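Local coordinates for protein probable TonB-dependent siderophore receptor PiuA (Acinetobacter baumannii, PDB 5FP1) that probably binds iron-chelating siderophores at the outer membrane, the first step in their TonB-dependent uptake into the cell, at residues 550-558 / 599-607; 98-108 / 264-272. All blocks are in the same frame, centred on the assembly; numbering follows the deposited sequence.

Contact 1 of 2, residues 550-558 / 599-607; sequences TRVQIDPTT and GKSCRSGKC
The side-chain amide of Gln553 presents one flat face to the Cys602-Cys607 disulfide, with Cys602 SG 3.6 Å above Gln553 CD and Cys602 CB over the same face. At the edges of this amide, NE2 donates to Asp555 O (3.2 Å), tilted 23° from the amide plane, while OE1 accepts from two waters, one of which also takes the Cys602 N-H. These partners set which end is oxygen and probably restrain the amide's rotation. Gln553 reaches Cys602 SG because its CG stands anti to the backbone N (chi1 -161°) and the chain runs on extended. At the other sulfur sits the Pro556 ring, Pro556 CD lying 3.4 Å from Cys607 SG, while its CG meets Gly605 O in the type I' turn. Lys600 joins the segments twice: its backbone N donates a hydrogen bond to Gln553 O (2.9 Å), and a bend at chi4 (51°) brings NZ to a lone pair of Ile554 O, 3.2 Å away. A further water bridges Gln553 N and Lys600 O. Val552 packs its CB against Gly599 CA (3.8 Å). Segment 550-558 thus lies against the disulfide-linked hairpin 600-609, in a position consistent with an extracellular loop of the TonB-dependent receptor barrel. The cross-link and these contacts hold the hairpin's disulfide side, whereas the Arg603 and Lys606 side chains are poorly ordered.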
ATOM      1  N   THR A 550     -12.754 -13.263 -12.919  1.00 20.15           N
ATOM      2  CA  THR A 550     -11.446 -13.484 -12.326  1.00 20.27           C
ATOM      3  C   THR A 550     -10.702 -14.506 -13.145  1.00 19.75           C
ATOM      4  O   THR A 550     -11.290 -15.517 -13.585  1.00 21.67           O
ATOM      5  CB  THR A 550     -11.608 -14.032 -10.897  1.00 20.35           C
ATOM      6  OG1 THR A 550     -12.312 -13.082 -10.089  1.00 20.39           O
ATOM      7  CG2 THR A 550     -10.262 -14.344 -10.249  1.00 20.37           C
ATOM      8  N   ARG A 551      -9.411 -14.272 -13.345  1.00 19.78           N
ATOM      9  CA  ARG A 551      -8.586 -15.206 -14.085  1.00 18.84           C
ATOM     10  C   ARG A 551      -8.300 -16.399 -13.190  1.00 22.31           C
ATOM     11  O   ARG A 551      -7.912 -16.228 -12.054  1.00 18.17           O
ATOM     12  CB  ARG A 551      -7.270 -14.555 -14.526  1.00 21.63           C
ATOM     13  CG  ARG A 551      -6.488 -15.395 -15.540  1.00 20.21           C
ATOM     14  CD  ARG A 551      -5.428 -14.548 -16.228  1.00 25.35           C
ATOM     15  NE  ARG A 551      -4.467 -14.003 -15.305  1.00 27.34           N
ATOM     16  CZ  ARG A 551      -4.347 -12.732 -14.939  1.00 25.60           C
ATOM     17  NH1 ARG A 551      -5.140 -11.765 -15.395  1.00 22.81           N
ATOM     18  NH2 ARG A 551      -3.393 -12.427 -14.087  1.00 31.13           N
ATOM     19  N   VAL A 552      -8.469 -17.618 -13.685  1.00 19.13           N
ATOM     20  CA  VAL A 552      -8.160 -18.783 -12.883  1.00 20.75           C
ATOM     21  C   VAL A 552      -7.437 -19.808 -13.757  1.00 22.76           C
ATOM     22  O   VAL A 552      -7.472 -19.716 -14.970  1.00 21.61           O
ATOM     23  CB  VAL A 552      -9.421 -19.420 -12.251  1.00 30.56           C
ATOM     24  CG1 VAL A 552     -10.116 -18.441 -11.301  1.00 32.46           C
ATOM     25  CG2 VAL A 552     -10.372 -19.885 -13.327  1.00 32.14           C
ATOM     26  N   GLN A 553      -6.714 -20.716 -13.111  1.00 21.17           N
ATOM     27  CA  GLN A 553      -6.005 -21.784 -13.792  1.00 28.42           C
ATOM     28  C   GLN A 553      -6.943 -22.981 -13.881  1.00 33.49           C
ATOM     29  O   GLN A 553      -7.618 -23.331 -12.900  1.00 31.60           O
ATOM     30  CB  GLN A 553      -4.720 -22.099 -13.022  1.00 30.31           C
ATOM     31  CG  GLN A 553      -3.672 -22.838 -13.818  1.00 35.21           C
ATOM     32  CD  GLN A 553      -2.315 -22.852 -13.147  1.00 38.76           C
ATOM     33  OE1 GLN A 553      -2.140 -22.348 -12.040  1.00 38.59           O
ATOM     34  NE2 GLN A 553      -1.340 -23.447 -13.815  1.00 40.44           N
ATOM     35  N   ILE A 554      -6.989 -23.573 -15.076  1.00 28.98           N
ATOM     36  CA  ILE A 554      -7.764 -24.774 -15.410  1.00 31.99           C
ATOM     37  C   ILE A 554      -6.924 -26.060 -15.340  1.00 32.02           C
ATOM     38  O   ILE A 554      -7.415 -27.092 -14.913  1.00 34.72           O
ATOM     39  CB  ILE A 554      -8.298 -24.686 -16.849  1.00 42.14           C
ATOM     40  CG1 ILE A 554      -9.192 -23.463 -17.008  1.00 41.85           C
ATOM     41  CG2 ILE A 554      -9.056 -25.952 -17.214  1.00 48.01           C
ATOM     42  CD1 ILE A 554     -10.177 -23.294 -15.875  1.00 41.61           C
ATOM     43  N   ASP A 555      -5.670 -26.002 -15.783  1.00 28.36           N
ATOM     44  CA  ASP A 555      -4.751 -27.120 -15.647  1.00 27.37           C
ATOM     45  C   ASP A 555      -3.372 -26.520 -15.667  1.00 30.18           C
ATOM     46  O   ASP A 555      -3.243 -25.308 -15.662  1.00 28.44           O
ATOM     47  CB  ASP A 555      -4.953 -28.160 -16.745  1.00 32.22           C
ATOM     48  CG  ASP A 555      -4.575 -27.636 -18.126  1.00 34.06           C
ATOM     49  OD1 ASP A 555      -3.652 -26.793 -18.244  1.00 31.64           O
ATOM     50  OD2 ASP A 555      -5.201 -28.085 -19.101  1.00 33.76           O
ATOM     51  N   PRO A 556      -2.328 -27.347 -15.650  1.00 28.93           N
ATOM     52  CA  PRO A 556      -1.038 -26.711 -15.369  1.00 30.74           C
ATOM     53  C   PRO A 556      -0.585 -25.672 -16.386  1.00 29.67           C
ATOM     54  O   PRO A 556       0.302 -24.858 -16.078  1.00 30.34           O
ATOM     55  CB  PRO A 556      -0.064 -27.895 -15.336  1.00 34.19           C
ATOM     56  CG  PRO A 556      -0.923 -29.051 -14.911  1.00 36.14           C
ATOM     57  CD  PRO A 556      -2.266 -28.816 -15.556  1.00 33.73           C
ATOM     58  N   THR A 557      -1.152 -25.703 -17.590  1.00 22.88           N
ATOM     59  CA  THR A 557      -0.725 -24.793 -18.651  1.00 24.09           C
ATOM     60  C   THR A 557      -1.932 -24.217 -19.386  1.00 26.58           C
ATOM     61  O   THR A 557      -1.832 -23.851 -20.563  1.00 23.69           O
ATOM     62  CB  THR A 557       0.231 -25.447 -19.704  1.00 23.57           C
ATOM     63  OG1 THR A 557      -0.336 -26.650 -20.215  1.00 24.46           O
ATOM     64  CG2 THR A 557       1.595 -25.745 -19.160  1.00 25.44           C
ATOM     65  N   THR A 558      -3.045 -24.049 -18.675  1.00 25.67           N
ATOM     66  CA  THR A 558      -4.242 -23.434 -19.244  1.00 24.90           C
ATOM     67  C   THR A 558      -4.948 -22.479 -18.241  1.00 28.17           C
ATOM     68  O   THR A 558      -5.172 -22.845 -17.083  1.00 26.45           O
ATOM     69  CB  THR A 558      -5.253 -24.515 -19.643  1.00 30.09           C
ATOM     70  OG1 THR A 558      -4.584 -25.545 -20.409  1.00 29.40           O
ATOM     71  CG2 THR A 558      -6.416 -23.921 -20.440  1.00 31.56           C
ATOM     72  N   GLY A 599     -11.015 -21.667  -9.405  1.00 24.28           N
ATOM     73  CA  GLY A 599     -10.417 -22.575 -10.384  1.00 27.41           C
ATOM     74  C   GLY A 599      -9.636 -23.696  -9.717  1.00 28.36           C
ATOM     75  O   GLY A 599     -10.136 -24.345  -8.794  1.00 36.91           O
ATOM     76  N   LYS A 600      -8.425 -23.948 -10.196  1.00 24.13           N
ATOM     77  CA  LYS A 600      -7.566 -24.975  -9.609  1.00 24.20           C
ATOM     78  C   LYS A 600      -6.282 -24.365  -9.116  1.00 26.71           C
ATOM     79  O   LYS A 600      -5.881 -23.318  -9.584  1.00 26.23           O
ATOM     80  CB  LYS A 600      -7.260 -26.059 -10.639  1.00 28.98           C
ATOM     81  CG  LYS A 600      -8.494 -26.789 -11.127  1.00 29.37           C
ATOM     82  CD  LYS A 600      -8.130 -28.194 -11.581  1.00 40.54           C
ATOM     83  CE  LYS A 600      -9.334 -28.923 -12.156  1.00 41.06           C
ATOM     84  NZ  LYS A 600      -9.981 -28.068 -13.181  1.00 49.08           N
ATOM     85  N   SER A 601      -5.661 -25.038  -8.156  1.00 24.49           N
ATOM     86  CA  SER A 601      -4.364 -24.698  -7.652  1.00 31.01           C
ATOM     87  C   SER A 601      -3.381 -25.707  -8.241  1.00 37.08           C
ATOM     88  O   SER A 601      -3.562 -26.902  -8.063  1.00 31.64           O
ATOM     89  CB  SER A 601      -4.385 -24.855  -6.126  1.00 36.99           C
ATOM     90  OG  SER A 601      -3.087 -24.739  -5.594  1.00 44.99           O
ATOM     91  N   CYS A 602      -2.346 -25.245  -8.933  1.00 33.62           N
ATOM     92  CA  CYS A 602      -1.419 -26.176  -9.590  1.00 41.35           C
ATOM     93  C   CYS A 602       0.007 -25.984  -9.100  1.00 43.26           C
ATOM     94  O   CYS A 602       0.449 -24.868  -8.916  1.00 42.15           O
ATOM     95  CB  CYS A 602      -1.466 -26.012 -11.114  1.00 41.24           C
ATOM     96  SG  CYS A 602      -3.134 -26.137 -11.821  1.00 41.09           S
ATOM     97  N   ARG A 603       0.724 -27.080  -8.899  1.00 47.66           N
ATOM     98  CA  ARG A 603       2.121 -26.997  -8.494  1.00 56.28           C
ATOM     99  C   ARG A 603       2.859 -28.208  -9.042  1.00 50.31           C
ATOM    100  O   ARG A 603       2.393 -29.346  -8.899  1.00 47.98           O
ATOM    101  CB  ARG A 603       2.249 -26.934  -6.969  1.00 68.27           C
ATOM    102  CG  ARG A 603       3.653 -26.598  -6.486  1.00 85.62           C
ATOM    103  CD  ARG A 603       3.750 -26.539  -4.967  1.00 95.35           C
ATOM    104  NE  ARG A 603       3.305 -27.776  -4.329  1.00 99.44           N
ATOM    105  CZ  ARG A 603       3.996 -28.914  -4.325  1.00109.25           C
ATOM    106  NH1 ARG A 603       5.173 -28.988  -4.933  1.00118.89           N
ATOM    107  NH2 ARG A 603       3.506 -29.985  -3.712  1.00110.21           N
ATOM    108  N   SER A 604       3.980 -27.951  -9.714  1.00 56.01           N
ATOM    109  CA  SER A 604       4.804 -29.014 -10.292  1.00 51.62           C
ATOM    110  C   SER A 604       3.987 -29.991 -11.130  1.00 49.09           C
ATOM    111  O   SER A 604       4.112 -31.206 -10.983  1.00 48.80           O
ATOM    112  CB  SER A 604       5.525 -29.766  -9.171  1.00 62.66           C
ATOM    113  OG  SER A 604       6.198 -28.857  -8.310  1.00 57.83           O
ATOM    114  N   GLY A 605       3.131 -29.459 -11.996  1.00 49.52           N
ATOM    115  CA  GLY A 605       2.371 -30.297 -12.923  1.00 43.63           C
ATOM    116  C   GLY A 605       1.104 -30.937 -12.372  1.00 46.17           C
ATOM    117  O   GLY A 605       0.392 -31.629 -13.100  1.00 51.87           O
ATOM    118  N   LYS A 606       0.804 -30.720 -11.094  1.00 40.81           N
ATOM    119  CA  LYS A 606      -0.374 -31.336 -10.491  1.00 53.63           C
ATOM    120  C   LYS A 606      -1.341 -30.261  -9.997  1.00 43.78           C
ATOM    121  O   LYS A 606      -0.932 -29.340  -9.299  1.00 42.35           O
ATOM    122  CB  LYS A 606       0.040 -32.232  -9.327  1.00 57.07           C
ATOM    123  CG  LYS A 606      -1.096 -33.053  -8.739  1.00 75.56           C
ATOM    124  CD  LYS A 606      -0.629 -33.861  -7.535  1.00 91.29           C
ATOM    125  CE  LYS A 606      -1.523 -35.065  -7.262  1.00 99.74           C
ATOM    126  NZ  LYS A 606      -2.915 -34.680  -6.894  1.00106.22           N
ATOM    127  N   CYS A 607      -2.614 -30.402 -10.356  1.00 39.79           N
ATOM    128  CA  CYS A 607      -3.635 -29.426  -9.993  1.00 47.07           C
ATOM    129  C   CYS A 607      -4.630 -29.984  -8.987  1.00 48.47           C
ATOM    130  O   CYS A 607      -5.092 -31.116  -9.123  1.00 45.09           O
ATOM    131  CB  CYS A 607      -4.384 -28.945 -11.240  1.00 49.19           C
ATOM    132  SG  CYS A 607      -3.318 -28.107 -12.446  1.00 55.21           S
TER
HETATM  133  O   HOH W   1      -6.975 -20.894 -10.320  1.00 32.38           O
HETATM  134  O   HOH W   2      -2.471 -22.641  -9.405  1.00 50.64           O
HETATM  135  O   HOH W   3       0.692 -22.038 -10.901  1.00 63.04           O

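Contact 2 of 2, residues 98-108 / 264-272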
ATOM      1  N   ILE A  98       1.783   8.098  -6.443  1.00 18.09           N
ATOM      2  CA  ILE A  98       2.442   9.221  -5.797  1.00 19.53           C
ATOM      3  C   ILE A  98       1.985  10.486  -6.534  1.00 19.20           C
ATOM      4  O   ILE A  98       2.227  10.644  -7.735  1.00 17.50           O
ATOM      5  CB  ILE A  98       3.978   9.063  -5.811  1.00 22.85           C
ATOM      6  CG1 ILE A  98       4.655  10.308  -5.226  1.00 26.80           C
ATOM      7  CG2 ILE A  98       4.510   8.847  -7.210  1.00 31.11           C
ATOM      8  CD1 ILE A  98       4.816  10.226  -3.728  1.00 38.56           C
ATOM      9  N   ASP A  99       1.271  11.351  -5.819  1.00 20.88           N
ATOM     10  CA  ASP A  99       0.631  12.529  -6.430  1.00 22.82           C
ATOM     11  C   ASP A  99      -0.053  12.185  -7.735  1.00 22.70           C
ATOM     12  O   ASP A  99       0.096  12.881  -8.753  1.00 19.72           O
ATOM     13  CB  ASP A  99       1.658  13.665  -6.603  1.00 22.21           C
ATOM     14  CG  ASP A  99       2.259  14.066  -5.286  1.00 25.13           C
ATOM     15  OD1 ASP A  99       1.493  14.541  -4.423  1.00 21.91           O
ATOM     16  OD2 ASP A  99       3.470  13.822  -5.056  1.00 26.07           O
ATOM     17  N   GLY A 100      -0.825  11.110  -7.723  1.00 19.08           N
ATOM     18  CA  GLY A 100      -1.661  10.782  -8.891  1.00 19.54           C
ATOM     19  C   GLY A 100      -0.983  10.083 -10.034  1.00 17.94           C
ATOM     20  O   GLY A 100      -1.612   9.802 -11.054  1.00 18.84           O
ATOM     21  N   ILE A 101       0.290   9.751  -9.870  1.00 16.12           N
ATOM     22  CA  ILE A 101       1.016   9.001 -10.895  1.00 15.51           C
ATOM     23  C   ILE A 101       1.412   7.648 -10.331  1.00 16.79           C
ATOM     24  O   ILE A 101       1.919   7.572  -9.207  1.00 16.78           O
ATOM     25  CB  ILE A 101       2.254   9.795 -11.342  1.00 20.26           C
ATOM     26  CG1 ILE A 101       1.761  11.059 -12.068  1.00 27.95           C
ATOM     27  CG2 ILE A 101       3.165   8.941 -12.226  1.00 20.38           C
ATOM     28  CD1 ILE A 101       2.832  11.848 -12.790  1.00 34.82           C
ATOM     29  N   ARG A 102       1.126   6.586 -11.082  1.00 16.49           N
ATOM     30  CA  ARG A 102       1.400   5.225 -10.621  1.00 17.61           C
ATOM     31  C   ARG A 102       2.903   5.028 -10.399  1.00 18.46           C
ATOM     32  O   ARG A 102       3.711   5.394 -11.244  1.00 17.77           O
ATOM     33  CB  ARG A 102       0.907   4.188 -11.631  1.00 19.06           C
ATOM     34  CG  ARG A 102       0.768   2.804 -11.013  1.00 16.43           C
ATOM     35  CD  ARG A 102       0.637   1.703 -12.049  1.00 20.18           C
ATOM     36  NE  ARG A 102      -0.478   1.992 -12.960  1.00 17.31           N
ATOM     37  CZ  ARG A 102      -1.698   1.460 -12.909  1.00 21.90           C
ATOM     38  NH1 ARG A 102      -2.025   0.551 -11.988  1.00 19.07           N
ATOM     39  NH2 ARG A 102      -2.607   1.818 -13.830  1.00 19.69           N
ATOM     40  N   ASN A 103       3.260   4.452  -9.261  1.00 16.70           N
ATOM     41  CA  ASN A 103       4.645   4.149  -8.960  1.00 17.75           C
ATOM     42  C   ASN A 103       4.636   2.862  -8.164  1.00 19.36           C
ATOM     43  O   ASN A 103       4.892   2.863  -6.946  1.00 23.28           O
ATOM     44  CB  ASN A 103       5.250   5.297  -8.146  1.00 21.43           C
ATOM     45  CG  ASN A 103       6.758   5.197  -8.028  1.00 35.32           C
ATOM     46  OD1 ASN A 103       7.458   5.057  -9.022  1.00 48.75           O
ATOM     47  ND2 ASN A 103       7.257   5.268  -6.812  1.00 44.52           N
ATOM     48  N   SER A 104       4.276   1.778  -8.840  1.00 17.07           N
ATOM     49  CA  SER A 104       3.974   0.509  -8.172  1.00 17.76           C
ATOM     50  C   SER A 104       5.036  -0.559  -8.342  1.00 20.35           C
ATOM     51  O   SER A 104       4.710  -1.729  -8.458  1.00 26.48           O
ATOM     52  CB  SER A 104       2.624  -0.049  -8.656  1.00 20.63           C
ATOM     53  OG  SER A 104       1.577   0.683  -8.055  1.00 22.66           O
ATOM     54  N   THR A 105       6.300  -0.171  -8.294  1.00 15.45           N
ATOM     55  CA  THR A 105       7.360  -1.120  -8.069  1.00 18.23           C
ATOM     56  C   THR A 105       7.386  -1.466  -6.600  1.00 15.85           C
ATOM     57  O   THR A 105       6.993  -0.648  -5.741  1.00 16.60           O
ATOM     58  CB  THR A 105       8.717  -0.517  -8.518  1.00 18.69           C
ATOM     59  OG1 THR A 105       8.838   0.809  -7.996  1.00 19.74           O
ATOM     60  CG2 THR A 105       8.757  -0.435 -10.058  1.00 20.47           C
ATOM     61  N   SER A 106       7.905  -2.635  -6.273  1.00 15.08           N
ATOM     62  CA  SER A 106       7.902  -3.022  -4.870  1.00 15.83           C
ATOM     63  C   SER A 106       8.845  -2.144  -4.037  1.00 16.06           C
ATOM     64  O   SER A 106      10.045  -2.000  -4.336  1.00 18.16           O
ATOM     65  CB  SER A 106       8.266  -4.469  -4.698  1.00 17.18           C
ATOM     66  OG  SER A 106       8.109  -4.859  -3.340  1.00 16.09           O
ATOM     67  N   GLN A 107       8.273  -1.596  -2.980  1.00 16.57           N
ATOM     68  CA  GLN A 107       8.973  -0.693  -2.067  1.00 17.61           C
ATOM     69  C   GLN A 107       8.323  -0.776  -0.697  1.00 17.73           C
ATOM     70  O   GLN A 107       7.132  -1.114  -0.569  1.00 15.47           O
ATOM     71  CB  GLN A 107       8.815   0.766  -2.533  1.00 21.71           C
ATOM     72  CG  GLN A 107       9.226   1.052  -3.952  1.00 26.99           C
ATOM     73  CD  GLN A 107       8.697   2.383  -4.479  1.00 23.34           C
ATOM     74  OE1 GLN A 107       8.197   2.490  -5.626  1.00 22.89           O
ATOM     75  NE2 GLN A 107       8.869   3.403  -3.693  1.00 18.47           N
ATOM     76  N   ASN A 108       9.094  -0.438   0.331  1.00 17.13           N
ATOM     77  CA  ASN A 108       8.562  -0.160   1.668  1.00 20.71           C
ATOM     78  C   ASN A 108       8.522   1.367   1.810  1.00 21.11           C
ATOM     79  O   ASN A 108       9.545   1.996   2.096  1.00 19.28           O
ATOM     80  CB  ASN A 108       9.470  -0.790   2.723  1.00 21.82           C
ATOM     81  CG  ASN A 108       9.630  -2.299   2.532  1.00 24.05           C
ATOM     82  OD1 ASN A 108       8.685  -2.993   2.239  1.00 26.44           O
ATOM     83  ND2 ASN A 108      10.828  -2.797   2.731  1.00 33.63           N
ATOM     84  N   PHE A 264      19.356  -9.982   3.636  1.00 17.07           N
ATOM     85  CA  PHE A 264      19.551  -8.532   3.533  1.00 16.19           C
ATOM     86  C   PHE A 264      18.447  -7.970   2.654  1.00 14.86           C
ATOM     87  O   PHE A 264      17.801  -8.701   1.906  1.00 14.53           O
ATOM     88  CB  PHE A 264      20.929  -8.175   2.930  1.00 18.18           C
ATOM     89  CG  PHE A 264      21.125  -8.717   1.530  1.00 17.55           C
ATOM     90  CD1 PHE A 264      20.737  -7.977   0.415  1.00 21.04           C
ATOM     91  CD2 PHE A 264      21.659  -9.969   1.334  1.00 18.98           C
ATOM     92  CE1 PHE A 264      20.864  -8.506  -0.865  1.00 19.98           C
ATOM     93  CE2 PHE A 264      21.825 -10.478   0.061  1.00 20.18           C
ATOM     94  CZ  PHE A 264      21.408  -9.757  -1.031  1.00 20.11           C
ATOM     95  N   GLN A 265      18.257  -6.666   2.718  1.00 14.51           N
ATOM     96  CA  GLN A 265      17.424  -6.003   1.730  1.00 16.08           C
ATOM     97  C   GLN A 265      17.879  -4.589   1.565  1.00 15.68           C
ATOM     98  O   GLN A 265      18.025  -3.849   2.537  1.00 15.49           O
ATOM     99  CB  GLN A 265      15.941  -6.039   2.132  1.00 16.97           C
ATOM    100  CG  GLN A 265      14.995  -5.342   1.145  1.00 17.49           C
ATOM    101  CD  GLN A 265      13.585  -5.932   1.179  1.00 20.87           C
ATOM    102  OE1 GLN A 265      13.113  -6.376   2.232  1.00 20.49           O
ATOM    103  NE2 GLN A 265      12.917  -5.975   0.006  1.00 15.49           N
ATOM    104  N   LYS A 266      18.077  -4.219   0.317  1.00 15.04           N
ATOM    105  CA  LYS A 266      18.480  -2.877  -0.041  1.00 16.07           C
ATOM    106  C   LYS A 266      17.559  -2.338  -1.130  1.00 14.86           C
ATOM    107  O   LYS A 266      17.432  -2.916  -2.214  1.00 17.20           O
ATOM    108  CB  LYS A 266      19.919  -2.905  -0.566  1.00 19.11           C
ATOM    109  CG  LYS A 266      20.943  -3.312   0.488  1.00 25.31           C
ATOM    110  CD  LYS A 266      22.255  -3.767  -0.150  1.00 32.00           C
ATOM    111  CE  LYS A 266      23.291  -4.064   0.925  1.00 44.85           C
ATOM    112  NZ  LYS A 266      24.623  -4.378   0.336  1.00 59.86           N
ATOM    113  N   GLN A 267      16.864  -1.260  -0.809  1.00 14.70           N
ATOM    114  CA  GLN A 267      16.008  -0.603  -1.765  1.00 15.85           C
ATOM    115  C   GLN A 267      16.597   0.756  -2.070  1.00 18.39           C
ATOM    116  O   GLN A 267      17.148   1.434  -1.189  1.00 17.55           O
ATOM    117  CB  GLN A 267      14.590  -0.468  -1.190  1.00 17.59           C
ATOM    118  CG  GLN A 267      13.972  -1.807  -0.804  1.00 18.92           C
ATOM    119  CD  GLN A 267      12.495  -1.736  -0.491  1.00 19.89           C
ATOM    120  OE1 GLN A 267      11.981  -0.717  -0.037  1.00 19.87           O
ATOM    121  NE2 GLN A 267      11.801  -2.828  -0.733  1.00 22.69           N
ATOM    122  N   GLU A 268      16.387   1.198  -3.293  1.00 16.53           N
ATOM    123  CA  GLU A 268      16.819   2.527  -3.698  1.00 17.66           C
ATOM    124  C   GLU A 268      15.840   3.100  -4.700  1.00 16.15           C
ATOM    125  O   GLU A 268      15.582   2.500  -5.731  1.00 17.35           O
ATOM    126  CB  GLU A 268      18.221   2.473  -4.316  1.00 19.48           C
ATOM    127  CG  GLU A 268      18.756   3.855  -4.664  1.00 23.01           C
ATOM    128  CD  GLU A 268      20.153   3.816  -5.293  1.00 33.12           C
ATOM    129  OE1 GLU A 268      20.877   2.807  -5.149  1.00 26.08           O
ATOM    130  OE2 GLU A 268      20.532   4.805  -5.936  1.00 28.99           O
ATOM    131  N   ASN A 269      15.279   4.253  -4.361  1.00 14.82           N
ATOM    132  CA  ASN A 269      14.257   4.880  -5.160  1.00 15.48           C
ATOM    133  C   ASN A 269      14.571   6.343  -5.430  1.00 16.43           C
ATOM    134  O   ASN A 269      14.909   7.073  -4.502  1.00 16.90           O
ATOM    135  CB  ASN A 269      12.913   4.740  -4.487  1.00 16.60           C
ATOM    136  CG  ASN A 269      12.345   3.336  -4.652  1.00 17.56           C
ATOM    137  OD1 ASN A 269      11.740   3.001  -5.674  1.00 17.25           O
ATOM    138  ND2 ASN A 269      12.634   2.491  -3.689  1.00 16.74           N
ATOM    139  N   HIS A 270      14.412   6.726  -6.697  1.00 18.17           N
ATOM    140  CA  HIS A 270      14.572   8.107  -7.143  1.00 18.17           C
ATOM    141  C   HIS A 270      13.342   8.464  -7.923  1.00 20.10           C
ATOM    142  O   HIS A 270      12.894   7.673  -8.772  1.00 21.44           O
ATOM    143  CB  HIS A 270      15.760   8.232  -8.101  1.00 17.72           C
ATOM    144  CG  HIS A 270      17.074   7.824  -7.532  1.00 22.52           C
ATOM    145  ND1 HIS A 270      18.024   8.743  -7.133  1.00 22.88           N
ATOM    146  CD2 HIS A 270      17.628   6.600  -7.338  1.00 23.01           C
ATOM    147  CE1 HIS A 270      19.095   8.102  -6.698  1.00 26.03           C
ATOM    148  NE2 HIS A 270      18.877   6.802  -6.801  1.00 23.58           N
ATOM    149  N   ILE A 271      12.784   9.653  -7.672  1.00 18.23           N
ATOM    150  CA  ILE A 271      11.698  10.160  -8.509  1.00 18.05           C
ATOM    151  C   ILE A 271      11.982  11.645  -8.854  1.00 20.21           C
ATOM    152  O   ILE A 271      12.236  12.446  -7.954  1.00 20.46           O
ATOM    153  CB  ILE A 271      10.316  10.113  -7.791  1.00 20.02           C
ATOM    154  CG1 ILE A 271      10.006   8.712  -7.251  1.00 22.91           C
ATOM    155  CG2 ILE A 271       9.197  10.580  -8.745  1.00 24.76           C
ATOM    156  CD1 ILE A 271       8.740   8.629  -6.411  1.00 24.61           C
ATOM    157  N   GLY A 272      11.902  11.975 -10.134  1.00 18.25           N
ATOM    158  CA  GLY A 272      12.065  13.352 -10.618  1.00 22.15           C
ATOM    159  C   GLY A 272      10.789  13.765 -11.337  1.00 22.87           C
ATOM    160  O   GLY A 272      10.289  13.034 -12.195  1.00 23.12           O
TER
HETATM  161  O   HOH W   4      12.424  -0.539  -3.849  1.00 15.86           O
HETATM  162  O   HOH W   5      11.947   1.965   0.240  1.00 22.58           O
HETATM  163  O   HOH W   6      10.475  -5.670   3.069  1.00 23.01           O
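Gln267 reaches Asn108 because its CG lies anti to the carbonyl carbon (chi1 -58°) and its chain continues extended, carrying OE1 from the barrel wall to the plug backbone. The Asn108 N-H meets a lone pair of Gln267 OE1 in the carbonyl plane, at 2.9 Å and nearly straight (166°). A water donates to the same oxygen at 2.7 Å and also to Asn108 O, so OE1 is gripped twice. Two residues along the strand, on the same face, the amides of Asn269 and Gln107 stack with planes 26° apart, Asn269 OD1 lying 3.3 Å from Gln107 CD. Ser295 of the neighbouring strand is hydrogen-bonded to that OD1, and Asn269 ND2 donates a hydrogen bond to a water that donates to Ser106 O. Another water spans Asn108 ND2 and Gln265 OE1, while Gln265 NE2 is bonded to Asn81. Past these amides Ile271 supplies the apolar end, its CD1 touching Asn103 ND2 at 3.7 Å and Ile98 CG2 at 4.3 Å. The plug meets the inner face of strand 264-279 mostly through amides and water, with an apolar patch at Ile271 and a single direct hydrogen bond between the segments, consistent with a plug thought to shift during TonB-dependent transport.

Overall arrangement
The two contacts illustrate how one barrel receptor varies its chemistry with position. Contact 1 lies at the surface, its centre about 28 Å from the centre of the chain, and joins parts of the barrel domain; contact 2, its centre about 11 Å from that point and partly buried, joins plug to barrel. Their centres are 32 Å apart and they do not touch, although strands 536-555 and 264-279 belong to the same barrel. Contact 1 combines a disulfide packed on proline and amide with a lysine that donates to backbone oxygens, whereas contact 2 relies chiefly on neutral amides, with isoleucines at one end. Water bridges both, at a peripheral loop and across a domain interface respectively.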